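PDB 4B96: cellulose binding domain-containing protein from Clostridium clariflavum, which probably binds cellulose through this family 3b carbohydrate-binding module, a calcium-binding beta domain of a longer membrane protein of the bacterium's biomass-sensing system. Local coordinates for residues S15-A20 with E114-D119; A20-F25 with F104-R109; R43-D48 with D119-L124; K47-N52 with S79-K84. All blocks are in the same frame, centred on the assembly; numbering follows the deposited sequence. Where two conformers were deposited one is given.

Interaction 1: S15-A20 with E114-D119. With CA (calcium ion), chain E.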
# COMPACT_ATOMS: atom_id res chain seq x y z
N SER A 15 -11.06 21.77 -6.06
CA SER A 15 -11.24 22.90 -5.10
C SER A 15 -11.37 22.30 -3.69
O SER A 15 -11.95 21.23 -3.53
CB SER A 15 -12.53 23.63 -5.39
OG SER A 15 -12.39 24.38 -6.58
N LEU A 16 -10.84 23.00 -2.69
CA LEU A 16 -10.91 22.50 -1.31
C LEU A 16 -12.39 22.41 -0.88
O LEU A 16 -12.80 21.47 -0.23
CB LEU A 16 -10.13 23.45 -0.38
CG LEU A 16 -8.61 23.48 -0.58
CD1 LEU A 16 -7.98 24.11 0.62
CD2 LEU A 16 -8.11 22.01 -0.79
N TYR A 17 -13.19 23.42 -1.22
CA TYR A 17 -14.63 23.36 -0.91
C TYR A 17 -15.46 22.93 -2.11
O TYR A 17 -15.40 23.55 -3.16
CB TYR A 17 -15.10 24.73 -0.40
CG TYR A 17 -14.44 25.07 0.93
CD1 TYR A 17 -14.95 24.58 2.11
CD2 TYR A 17 -13.29 25.86 0.99
CE1 TYR A 17 -14.35 24.88 3.35
CE2 TYR A 17 -12.68 26.17 2.22
CZ TYR A 17 -13.22 25.66 3.40
OH TYR A 17 -12.65 25.93 4.63
N SER A 18 -16.25 21.87 -1.96
CA SER A 18 -16.95 21.34 -3.11
C SER A 18 -18.26 20.70 -2.66
O SER A 18 -18.29 20.07 -1.62
CB SER A 18 -16.06 20.28 -3.81
OG SER A 18 -16.76 19.65 -4.86
N LYS A 19 -19.30 20.79 -3.47
CA LYS A 19 -20.56 20.11 -3.15
C LYS A 19 -20.50 18.61 -3.41
O LYS A 19 -21.33 17.85 -2.88
CB LYS A 19 -21.72 20.74 -3.89
CG LYS A 19 -22.01 22.11 -3.31
CD LYS A 19 -23.26 22.77 -3.90
CE LYS A 19 -23.42 24.19 -3.40
NZ LYS A 19 -24.76 24.68 -3.85
N ALA A 20 -19.52 18.18 -4.20
CA ALA A 20 -19.42 16.77 -4.51
C ALA A 20 -17.99 16.32 -4.28
O ALA A 20 -17.02 17.05 -4.56
CB ALA A 20 -19.88 16.49 -5.96
N GLU A 114 -21.55 22.18 1.23
CA GLU A 114 -20.21 21.83 0.72
C GLU A 114 -19.38 21.01 1.69
O GLU A 114 -19.40 21.24 2.92
CB GLU A 114 -19.42 23.11 0.41
CG GLU A 114 -19.85 23.79 -0.91
CD GLU A 114 -19.05 25.08 -1.20
OE1 GLU A 114 -18.60 25.76 -0.24
OE2 GLU A 114 -18.87 25.40 -2.39
N PHE A 115 -18.62 20.07 1.13
CA PHE A 115 -17.53 19.43 1.88
C PHE A 115 -16.30 20.36 1.92
O PHE A 115 -16.14 21.23 1.05
CB PHE A 115 -17.06 18.16 1.16
CG PHE A 115 -18.10 17.11 1.06
CD1 PHE A 115 -18.43 16.33 2.17
CD2 PHE A 115 -18.71 16.84 -0.17
CE1 PHE A 115 -19.39 15.29 2.06
CE2 PHE A 115 -19.68 15.82 -0.29
CZ PHE A 115 -20.03 15.02 0.83
N ASN A 116 -15.42 20.13 2.90
CA ASN A 116 -14.08 20.66 2.90
C ASN A 116 -13.16 19.47 2.70
O ASN A 116 -13.03 18.61 3.60
CB ASN A 116 -13.78 21.33 4.27
CG ASN A 116 -12.29 21.72 4.42
OD1 ASN A 116 -11.53 21.73 3.45
ND2 ASN A 116 -11.88 22.02 5.65
N GLN A 117 -12.56 19.36 1.52
CA GLN A 117 -11.82 18.19 1.17
C GLN A 117 -10.40 18.20 1.72
O GLN A 117 -9.68 17.20 1.61
CB GLN A 117 -11.71 18.11 -0.34
CG GLN A 117 -13.07 18.08 -1.03
CD GLN A 117 -12.94 17.60 -2.50
OE1 GLN A 117 -12.88 16.42 -2.73
NE2 GLN A 117 -12.89 18.53 -3.44
N GLU A 118 -10.01 19.33 2.27
CA GLU A 118 -8.60 19.53 2.64
C GLU A 118 -8.06 18.50 3.63
O GLU A 118 -6.88 18.19 3.62
CB GLU A 118 -8.35 20.93 3.18
CG GLU A 118 -6.83 21.23 3.25
CD GLU A 118 -6.52 22.66 3.70
OE1 GLU A 118 -7.33 23.25 4.49
OE2 GLU A 118 -5.46 23.19 3.26
N ASP A 119 -8.93 17.98 4.50
CA ASP A 119 -8.51 17.06 5.54
C ASP A 119 -8.94 15.63 5.21
O ASP A 119 -8.99 14.76 6.11
CB ASP A 119 -9.10 17.55 6.87
CG ASP A 119 -10.65 17.77 6.80
OD1 ASP A 119 -11.34 17.36 5.79
OD2 ASP A 119 -11.19 18.34 7.79
CA CA E . -13.59 16.91 4.94
O HOH W 1 -15.79 18.07 4.93
O HOH W 2 -13.71 18.23 7.17
O HOH W 3 -14.87 15.94 3.20

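Interaction 2: A20-F25 with F104-R109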
# COMPACT_ATOMS: atom_id res chain seq x y z
N ALA A 20 -19.52 18.18 -4.20
CA ALA A 20 -19.42 16.77 -4.51
C ALA A 20 -17.99 16.32 -4.28
O ALA A 20 -17.02 17.05 -4.56
CB ALA A 20 -19.88 16.49 -5.96
N ILE A 21 -17.83 15.10 -3.76
CA ILE A 21 -16.54 14.48 -3.72
C ILE A 21 -16.54 13.42 -4.83
O ILE A 21 -17.48 12.63 -4.93
CB ILE A 21 -16.30 13.82 -2.34
CG1 ILE A 21 -15.98 14.94 -1.31
CG2 ILE A 21 -15.09 12.80 -2.43
CD1 ILE A 21 -15.91 14.38 0.16
N ARG A 22 -15.52 13.43 -5.71
CA ARG A 22 -15.48 12.41 -6.78
C ARG A 22 -14.55 11.29 -6.40
O ARG A 22 -13.35 11.52 -6.17
CB ARG A 22 -15.09 13.04 -8.12
CG ARG A 22 -16.14 14.06 -8.54
CD ARG A 22 -17.43 13.32 -9.06
NE ARG A 22 -17.18 12.46 -10.22
CZ ARG A 22 -17.17 12.89 -11.47
NH1 ARG A 22 -17.41 14.18 -11.72
NH2 ARG A 22 -16.89 12.06 -12.47
N TRP A 23 -15.09 10.09 -6.26
CA TRP A 23 -14.25 8.96 -5.87
C TRP A 23 -13.74 8.14 -7.08
O TRP A 23 -13.19 7.05 -6.89
CB TRP A 23 -15.00 8.10 -4.89
CG TRP A 23 -16.49 7.84 -5.29
CD1 TRP A 23 -17.63 8.51 -4.84
CD2 TRP A 23 -16.94 6.85 -6.22
NE1 TRP A 23 -18.76 7.95 -5.42
CE2 TRP A 23 -18.36 6.95 -6.29
CE3 TRP A 23 -16.29 5.88 -7.00
CZ2 TRP A 23 -19.12 6.12 -7.12
CZ3 TRP A 23 -17.03 5.05 -7.82
CH2 TRP A 23 -18.46 5.17 -7.87
N ASP A 24 -13.94 8.65 -8.30
CA ASP A 24 -13.68 7.85 -9.53
C ASP A 24 -12.39 7.03 -9.50
O ASP A 24 -11.27 7.59 -9.24
CB ASP A 24 -13.48 8.75 -10.73
CG ASP A 24 -14.71 9.62 -11.03
OD1 ASP A 24 -15.62 9.72 -10.16
OD2 ASP A 24 -14.72 10.18 -12.14
N PHE A 25 -12.50 5.77 -9.85
CA PHE A 25 -11.32 4.92 -9.88
C PHE A 25 -11.35 3.95 -11.05
O PHE A 25 -12.41 3.70 -11.66
CB PHE A 25 -11.14 4.17 -8.57
CG PHE A 25 -12.30 3.26 -8.20
CD1 PHE A 25 -12.32 1.93 -8.64
CD2 PHE A 25 -13.31 3.71 -7.31
CE1 PHE A 25 -13.37 1.07 -8.29
CE2 PHE A 25 -14.35 2.85 -6.92
CZ PHE A 25 -14.40 1.53 -7.45
N PHE A 104 -16.94 5.48 -12.11
CA PHE A 104 -16.94 6.92 -11.79
C PHE A 104 -18.20 7.26 -11.00
O PHE A 104 -19.27 6.73 -11.26
CB PHE A 104 -17.02 7.82 -13.03
CG PHE A 104 -15.92 7.59 -14.02
CD1 PHE A 104 -14.88 6.73 -13.75
CD2 PHE A 104 -15.94 8.24 -15.23
CE1 PHE A 104 -13.86 6.52 -14.69
CE2 PHE A 104 -14.93 8.01 -16.17
CZ PHE A 104 -13.92 7.14 -15.90
N GLY A 105 -18.08 8.18 -10.05
CA GLY A 105 -19.28 8.65 -9.38
C GLY A 105 -18.92 9.64 -8.30
O GLY A 105 -17.77 10.07 -8.20
N ALA A 106 -19.92 10.00 -7.50
CA ALA A 106 -19.77 11.05 -6.53
C ALA A 106 -20.45 10.66 -5.22
O ALA A 106 -21.34 9.78 -5.18
CB ALA A 106 -20.43 12.36 -7.10
N ILE A 107 -20.05 11.35 -4.14
CA ILE A 107 -20.95 11.46 -2.99
C ILE A 107 -21.26 12.95 -2.70
O ILE A 107 -20.42 13.82 -2.99
CB ILE A 107 -20.32 10.84 -1.70
CG1 ILE A 107 -18.94 11.44 -1.43
CG2 ILE A 107 -20.32 9.32 -1.81
CD1 ILE A 107 -18.31 10.99 -0.08
N THR A 108 -22.43 13.23 -2.15
CA THR A 108 -22.87 14.60 -1.90
C THR A 108 -23.56 14.54 -0.55
O THR A 108 -24.02 13.47 -0.14
CB THR A 108 -23.91 15.04 -3.00
OG1 THR A 108 -24.94 14.03 -3.11
CG2 THR A 108 -23.21 15.16 -4.37
N ARG A 109 -23.64 15.66 0.15
CA ARG A 109 -24.48 15.74 1.34
C ARG A 109 -25.92 15.88 0.85
O ARG A 109 -26.20 16.62 -0.12
CB ARG A 109 -24.14 16.98 2.18
CG ARG A 109 -22.72 16.95 2.73
CD ARG A 109 -22.55 18.23 3.53
NE ARG A 109 -21.34 18.18 4.33
CZ ARG A 109 -21.04 19.13 5.23
NH1 ARG A 109 -21.85 20.19 5.38
NH2 ARG A 109 -19.93 19.02 5.99

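Interaction 3: R43-D48 with D119-L124. With CA (calcium ion), chain E.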
# COMPACT_ATOMS: atom_id res chain seq x y z
N ARG A 43 -12.27 1.59 -0.90
CA ARG A 43 -12.59 2.62 0.09
C ARG A 43 -12.00 3.96 -0.24
O ARG A 43 -10.83 4.03 -0.60
CB ARG A 43 -12.10 2.21 1.49
CG ARG A 43 -12.93 1.02 2.04
CD ARG A 43 -12.39 0.57 3.39
NE ARG A 43 -13.14 -0.64 3.74
CZ ARG A 43 -12.93 -1.40 4.81
NH1 ARG A 43 -11.97 -1.10 5.65
NH2 ARG A 43 -13.68 -2.48 5.01
N TYR A 44 -12.81 5.01 -0.09
CA TYR A 44 -12.38 6.40 -0.21
C TYR A 44 -12.53 7.01 1.19
O TYR A 44 -13.63 7.07 1.75
CB TYR A 44 -13.28 7.13 -1.21
CG TYR A 44 -12.80 8.56 -1.48
CD1 TYR A 44 -13.07 9.60 -0.56
CD2 TYR A 44 -12.03 8.86 -2.62
CE1 TYR A 44 -12.59 10.91 -0.80
CE2 TYR A 44 -11.53 10.16 -2.89
CZ TYR A 44 -11.83 11.18 -1.98
OH TYR A 44 -11.34 12.45 -2.16
N TYR A 45 -11.42 7.42 1.78
CA TYR A 45 -11.44 7.94 3.15
C TYR A 45 -11.62 9.43 3.17
O TYR A 45 -10.91 10.16 2.45
CB TYR A 45 -10.11 7.65 3.82
CG TYR A 45 -9.90 6.17 3.91
CD1 TYR A 45 -10.36 5.47 5.03
CD2 TYR A 45 -9.24 5.48 2.90
CE1 TYR A 45 -10.22 4.13 5.12
CE2 TYR A 45 -9.03 4.09 3.00
CZ TYR A 45 -9.54 3.44 4.09
OH TYR A 45 -9.39 2.09 4.22
N PHE A 46 -12.54 9.89 4.02
CA PHE A 46 -12.78 11.32 4.14
C PHE A 46 -13.21 11.69 5.55
O PHE A 46 -13.58 10.82 6.38
CB PHE A 46 -13.79 11.78 3.08
CG PHE A 46 -15.18 11.24 3.29
CD1 PHE A 46 -15.53 9.92 2.89
CD2 PHE A 46 -16.18 12.05 3.87
CE1 PHE A 46 -16.83 9.41 3.06
CE2 PHE A 46 -17.50 11.53 4.04
CZ PHE A 46 -17.82 10.22 3.67
N LYS A 47 -13.06 12.97 5.86
CA LYS A 47 -13.44 13.45 7.20
C LYS A 47 -14.63 14.39 7.00
O LYS A 47 -14.51 15.40 6.33
CB LYS A 47 -12.27 14.23 7.80
CG LYS A 47 -12.51 14.67 9.26
CD LYS A 47 -11.23 15.37 9.80
CE LYS A 47 -11.31 15.68 11.31
NZ LYS A 47 -12.37 16.65 11.58
N ASP A 48 -15.78 14.09 7.59
CA ASP A 48 -16.93 14.97 7.42
C ASP A 48 -17.97 14.59 8.46
O ASP A 48 -18.07 13.43 8.86
CB ASP A 48 -17.50 14.80 6.02
CG ASP A 48 -18.51 15.88 5.70
OD1 ASP A 48 -18.08 17.03 5.45
OD2 ASP A 48 -19.72 15.56 5.71
N ASP A 119 -8.93 17.98 4.50
CA ASP A 119 -8.51 17.06 5.54
C ASP A 119 -8.94 15.63 5.21
O ASP A 119 -8.99 14.76 6.11
CB ASP A 119 -9.10 17.55 6.87
CG ASP A 119 -10.65 17.77 6.80
OD1 ASP A 119 -11.34 17.36 5.79
OD2 ASP A 119 -11.19 18.34 7.79
N ASP A 120 -9.27 15.36 3.94
CA ASP A 120 -9.73 14.02 3.57
C ASP A 120 -8.54 13.17 3.13
O ASP A 120 -7.78 13.54 2.18
CB ASP A 120 -10.74 14.10 2.40
CG ASP A 120 -12.03 14.80 2.77
OD1 ASP A 120 -12.30 15.05 3.96
OD2 ASP A 120 -12.81 15.09 1.83
N TRP A 121 -8.34 12.04 3.78
CA TRP A 121 -7.17 11.21 3.47
C TRP A 121 -7.07 10.89 1.95
O TRP A 121 -5.98 10.93 1.36
CB TRP A 121 -7.25 9.89 4.28
CG TRP A 121 -6.07 8.89 4.12
CD1 TRP A 121 -6.04 7.75 3.31
CD2 TRP A 121 -4.81 8.94 4.77
NE1 TRP A 121 -4.81 7.13 3.43
CE2 TRP A 121 -4.05 7.82 4.34
CE3 TRP A 121 -4.24 9.83 5.70
CZ2 TRP A 121 -2.77 7.54 4.83
CZ3 TRP A 121 -2.98 9.56 6.18
CH2 TRP A 121 -2.25 8.42 5.73
N SER A 122 -8.18 10.55 1.31
CA SER A 122 -8.09 10.09 -0.10
C SER A 122 -8.01 11.22 -1.13
O SER A 122 -7.93 10.94 -2.32
CB SER A 122 -9.28 9.15 -0.44
OG SER A 122 -9.13 7.94 0.29
N PHE A 123 -8.08 12.48 -0.68
CA PHE A 123 -8.18 13.63 -1.59
C PHE A 123 -6.90 13.81 -2.43
O PHE A 123 -5.80 13.88 -1.88
CB PHE A 123 -8.44 14.88 -0.79
CG PHE A 123 -8.54 16.16 -1.62
CD1 PHE A 123 -9.42 16.25 -2.73
CD2 PHE A 123 -7.83 17.26 -1.26
CE1 PHE A 123 -9.51 17.46 -3.44
CE2 PHE A 123 -7.94 18.45 -1.95
CZ PHE A 123 -8.76 18.54 -3.04
N LEU A 124 -7.06 13.89 -3.76
CA LEU A 124 -5.89 13.94 -4.66
C LEU A 124 -5.92 15.23 -5.48
O LEU A 124 -6.85 15.47 -6.23
CB LEU A 124 -5.83 12.68 -5.57
CG LEU A 124 -4.76 12.56 -6.68
CD1 LEU A 124 -3.40 12.88 -6.14
CD2 LEU A 124 -4.75 11.12 -7.35
CA CA E . -13.59 16.91 4.94
O HOH W 4 -12.13 14.50 -0.75
O HOH W 5 -9.93 18.65 10.28
O HOH W 1 -15.79 18.07 4.93
O HOH W 2 -13.71 18.23 7.17
O HOH W 3 -14.87 15.94 3.20

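Interaction 4: K47-N52 with S79-K84. With CA (calcium ion), chain E.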
# COMPACT_ATOMS: atom_id res chain seq x y z
N LYS A 47 -13.06 12.97 5.86
CA LYS A 47 -13.44 13.45 7.20
C LYS A 47 -14.63 14.39 7.00
O LYS A 47 -14.51 15.40 6.33
CB LYS A 47 -12.27 14.23 7.80
CG LYS A 47 -12.51 14.67 9.26
CD LYS A 47 -11.23 15.37 9.80
CE LYS A 47 -11.31 15.68 11.31
NZ LYS A 47 -12.37 16.65 11.58
N ASP A 48 -15.78 14.09 7.59
CA ASP A 48 -16.93 14.97 7.42
C ASP A 48 -17.97 14.59 8.46
O ASP A 48 -18.07 13.43 8.86
CB ASP A 48 -17.50 14.80 6.02
CG ASP A 48 -18.51 15.88 5.70
OD1 ASP A 48 -18.08 17.03 5.45
OD2 ASP A 48 -19.72 15.56 5.71
N ASP A 49 -18.72 15.55 8.93
CA ASP A 49 -19.64 15.29 10.06
C ASP A 49 -21.13 15.37 9.67
O ASP A 49 -22.00 15.42 10.55
CB ASP A 49 -19.29 16.24 11.19
CG ASP A 49 -18.82 15.49 12.46
OD1 ASP A 49 -19.07 14.25 12.61
OD2 ASP A 49 -18.25 16.17 13.34
N TYR A 50 -21.42 15.37 8.36
CA TYR A 50 -22.81 15.36 7.92
C TYR A 50 -23.28 13.87 7.81
O TYR A 50 -22.72 13.10 7.05
CB TYR A 50 -22.97 16.07 6.54
CG TYR A 50 -24.44 16.31 6.25
CD1 TYR A 50 -25.13 17.32 6.92
CD2 TYR A 50 -25.13 15.52 5.35
CE1 TYR A 50 -26.46 17.55 6.72
CE2 TYR A 50 -26.47 15.74 5.10
CZ TYR A 50 -27.14 16.75 5.80
OH TYR A 50 -28.45 16.97 5.59
N LYS A 51 -24.33 13.50 8.52
CA LYS A 51 -24.74 12.09 8.61
C LYS A 51 -25.30 11.49 7.29
O LYS A 51 -24.93 10.36 6.90
CB LYS A 51 -25.69 11.87 9.78
CG LYS A 51 -26.32 10.47 9.87
CD LYS A 51 -25.30 9.35 10.20
CE LYS A 51 -24.48 9.60 11.48
NZ LYS A 51 -23.09 8.96 11.37
N ASN A 52 -26.08 12.26 6.54
CA ASN A 52 -26.83 11.74 5.37
C ASN A 52 -26.10 12.02 4.04
O ASN A 52 -26.28 13.07 3.41
CB ASN A 52 -28.20 12.38 5.35
CG ASN A 52 -29.15 11.70 4.35
OD1 ASN A 52 -28.75 10.75 3.65
ND2 ASN A 52 -30.38 12.19 4.29
N SER A 79 -16.28 7.17 17.50
CA SER A 79 -15.18 8.13 17.75
C SER A 79 -13.90 8.05 16.82
O SER A 79 -13.21 7.01 16.68
CB SER A 79 -14.85 8.33 19.24
OG SER A 79 -15.19 9.63 19.66
N ASP A 80 -13.63 9.18 16.17
CA ASP A 80 -14.61 10.24 16.30
C ASP A 80 -15.56 10.19 15.10
O ASP A 80 -15.19 9.67 14.05
CB ASP A 80 -13.98 11.62 16.61
CG ASP A 80 -13.42 12.32 15.38
OD1 ASP A 80 -13.25 11.65 14.34
OD2 ASP A 80 -13.14 13.54 15.49
N SER A 81 -16.78 10.69 15.29
CA SER A 81 -17.81 10.67 14.26
C SER A 81 -17.37 11.14 12.86
O SER A 81 -17.90 10.67 11.85
CB SER A 81 -19.05 11.45 14.73
OG SER A 81 -18.78 12.84 14.98
N SER A 82 -16.39 12.03 12.79
CA SER A 82 -16.07 12.65 11.50
C SER A 82 -15.19 11.80 10.58
O SER A 82 -15.19 12.01 9.38
CB SER A 82 -15.42 14.00 11.79
OG SER A 82 -14.15 13.82 12.35
N HIS A 83 -14.45 10.83 11.13
CA HIS A 83 -13.53 9.99 10.30
C HIS A 83 -14.23 8.81 9.67
O HIS A 83 -14.70 7.92 10.36
CB HIS A 83 -12.33 9.53 11.15
CG HIS A 83 -11.39 10.64 11.50
ND1 HIS A 83 -11.54 11.41 12.63
CD2 HIS A 83 -10.32 11.14 10.84
CE1 HIS A 83 -10.58 12.31 12.68
NE2 HIS A 83 -9.83 12.18 11.59
N LYS A 84 -14.32 8.83 8.35
CA LYS A 84 -15.23 7.94 7.64
C LYS A 84 -14.55 7.37 6.42
O LYS A 84 -13.49 7.86 6.00
CB LYS A 84 -16.46 8.76 7.13
CG LYS A 84 -17.39 9.19 8.33
CD LYS A 84 -18.46 10.11 7.86
CE LYS A 84 -19.29 10.54 9.07
NZ LYS A 84 -20.25 11.52 8.59
CA CA E . -13.59 16.91 4.94
O HOH W 6 -20.24 12.84 6.16
O HOH W 1 -15.79 18.07 4.93
O HOH W 7 -21.12 12.30 11.13
O HOH W 8 -22.22 9.42 7.69
O HOH W 3 -14.87 15.94 3.20
O HOH W 2 -13.71 18.23 7.17

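Interaction 1: S15-A20 with E114-D119
Four hydrogen bonds tie residues 15-20 to residues 114-119. Ser18 and Phe115 form an antiparallel hydrogen-bonded pair: Ser18 N gives to Phe115 O at 3.1 Å, and Phe115 N to Ser18 O at 2.8 Å, the latter donor standing 32° out of the carbonyl plane. Next to it Tyr17 and Asn116 make a non-hydrogen-bonded pair, followed by a nearly straight bond from Gln117 N to Leu16 O (2.8 Å, 177° at the hydrogen). The fourth bond uses a side chain. Gln117, extended beyond CG, brings NE2 almost along the C=O axis of Ser15, 2.9 Å from Ser15 O, and the same amide also reaches Gln13 O, so two carbonyls fix its rotation.

Among the packing contacts, Tyr17 lies alongside Asn116, ring and amide planes 26° apart, with Tyr17 CE1 3.7 Å from Asn116 CB. The aliphatic parts of Lys19 and Glu114 cross obliquely, and Leu16 CD1 rests on the carboxylate carbon of Glu118.

Of the two segments, only 114-119 binds the calcium. Asn116 O sits 2.2 Å from the ion and Asp119 OD1 also binds it; Lys47, Asp120 and three waters complete the shell. Asn116 CG is anti to its backbone N, and its OD1 accepts from Glu118 N, an Asx turn that shapes the chain between the two ligands.

Strands 17-18 and 115-116 form a two-stranded antiparallel sheet at the calcium end of the module. Strand 17-18 leads into strand 20-29 and strand 115-116 follows strand 100-109; the Phe115 ring turns inward onto Ile21 and Asp48.

Interaction 2: A20-F25 with F104-R109
Neighbouring antiparallel strands of a five-stranded sheet meet here, in the beta-sandwich fold of family 3 carbohydrate-binding modules. The short axes of 20-22 and 104-109 approach to 4.7 Å with their directions 151° apart. Ile21 and Ile107 form the hydrogen-bonded pair, Ile21 N giving to Ile107 O and Ile107 N to Ile21 O, each at 3.0 Å, and Arg22 with Ala106 the non-hydrogen-bonded pair beyond it.

On the sheet face carrying Ile21 and Ile107, the two side chains lie side by side, Ile21 CB 3.7 Å from Ile107 CG1. This is the inner face: Tyr44, Phe46 and Leu86 of the other sheet pack against it. After Arg22 the regular pairing stops. Trp23, its CG in the crowded position between backbone N and carbonyl carbon, lays its indole against the backbone of Gly105. Gly105 CA stands 3.9 Å from the centroid of the six-membered ring of Trp23, 30° off the normal, a CH-pi contact over the face; Trp23 CZ2 comes 3.4 Å from Gly105 CA. The Trp23 ring also meets that of Phe55, nearly parallel to it.

On the face bearing Arg22 and Ala106, the Arg22 chain bends at chi2 and chi3, bringing Arg22 CD to within 3.7 Å of Ala106 CB and turning the guanidinium back to a salt bridge with Asp24, Arg22 NH2 2.9 Å from Asp24 OD2. Arg22 NE bonds weakly to Gly105 O. The buried Asp24 OD1 takes two hydrogen bonds, both from above its carboxylate plane: one from Arg22 NE, the other from Gly105 N at 2.9 Å, the donor 53° out of that plane.

Interaction 3: R43-D48 with D119-L124
Calcium takes three protein oxygens from this contact: Lys47 O at 2.2 Å, and Asp119 OD1 and Asp120 OD1 at 2.5 Å each. Asn116 O and three waters complete the sevenfold shell. Both carboxylates bind through one oxygen and use the other for water: Asp119 OD2 accepts from one calcium-bound water and Asp120 OD2 from another, while a third donates to Asp48 OD1.

Further bonds hold these ligands. Asp120 OD1 also accepts from Lys47 N, a nearly straight bond (169° at the hydrogen) whose donor lies 54° out of the carboxylate plane. A further water bridges Asp120 OD2 to the hydroxyl of Tyr44. Lys47 CD crosses Asp119 OD2 at 3.6 Å, with NZ beyond salt-bridge range; the nearby ammonium would still be expected to ease the negative charge there.

Farther from the metal, strand 40-47 of the sandwich is gripped by a type I beta turn running from Asp120 to Phe123. Ser122 serves Tyr45 twice: its OG accepts from Tyr45 N at 2.8 Å and its N gives to Tyr45 O at 3.0 Å, on a lone pair. Ser122 OG also bonds to Lys135 O. Ser122 CB sits over the centre of the Tyr44 ring, 3.4 Å from the centroid and 8° off the normal, a CH-pi contact. Tyr45 CB packs on Trp121 CB, with their ring planes nearly perpendicular.

Interaction 4: K47-N52 with S79-K84
A type I beta turn, Asp80 to His83, leads into strand 83-90 and packs against the loop leaving strand 40-47. Lys47 and His83 form an antiparallel non-hydrogen-bonded pair of the beta sandwich where strand 40-47 ends and strand 83-90 begins, and Asp48 N bonds to Ser82 O (2.8 Å) on a lone pair.

The Lys47 side chain then runs outward beside that of His83. Its CB lies 4.0 Å from Ser82 O. CG, anti to the backbone N, comes over one face of the imidazole and 3.6 Å from Ser82 OG; CD approaches His83 NE2, and CE touches His83 CE1 at 3.7 Å. The bend at chi4 (-64°) swings NZ back to a weak hydrogen bond with Ser82 OG. In the conformer described, that hydroxyl gives to Asp80 OD1, which also takes a very short bond from His83 ND1, though Asp80 is poorly ordered.

From the strand side, the extended chain of Lys84 reaches into the loop. Its NZ protons are shared among Asp48 O, 43° out of the carbonyl plane, and three waters that link it to Tyr50 O, Asp49 OD1 and Lys51 O. At the rim, Ser81 OG donates to the syn lone pair of Asp49 OD1 at 2.8 Å.

One calcium ion joins interactions 1, 3 and 4: interaction 1 supplies Asn116 O, Lys47 O is common to 3 and 4, Asp119 belongs to both 1 and 3, and Asp120 comes from 3. The same three metal-bound waters lie at all three contacts. Interaction 2 binds no metal, yet comes close to its ligands: Ile21 CD1 lies 3.6 Å from Asp120 OD2, and Arg109 NH2 makes a 2.8 Å salt bridge to Asp48 OD1, which in turn holds a calcium water. Phe115 connects interactions 1 and 2, its CD2 3.5 Å from Ile21 CG1. Interactions 3 and 4 adjoin in one sheet, where Phe46 O and Lys84 N, 2.9 Å apart, probably hydrogen-bond.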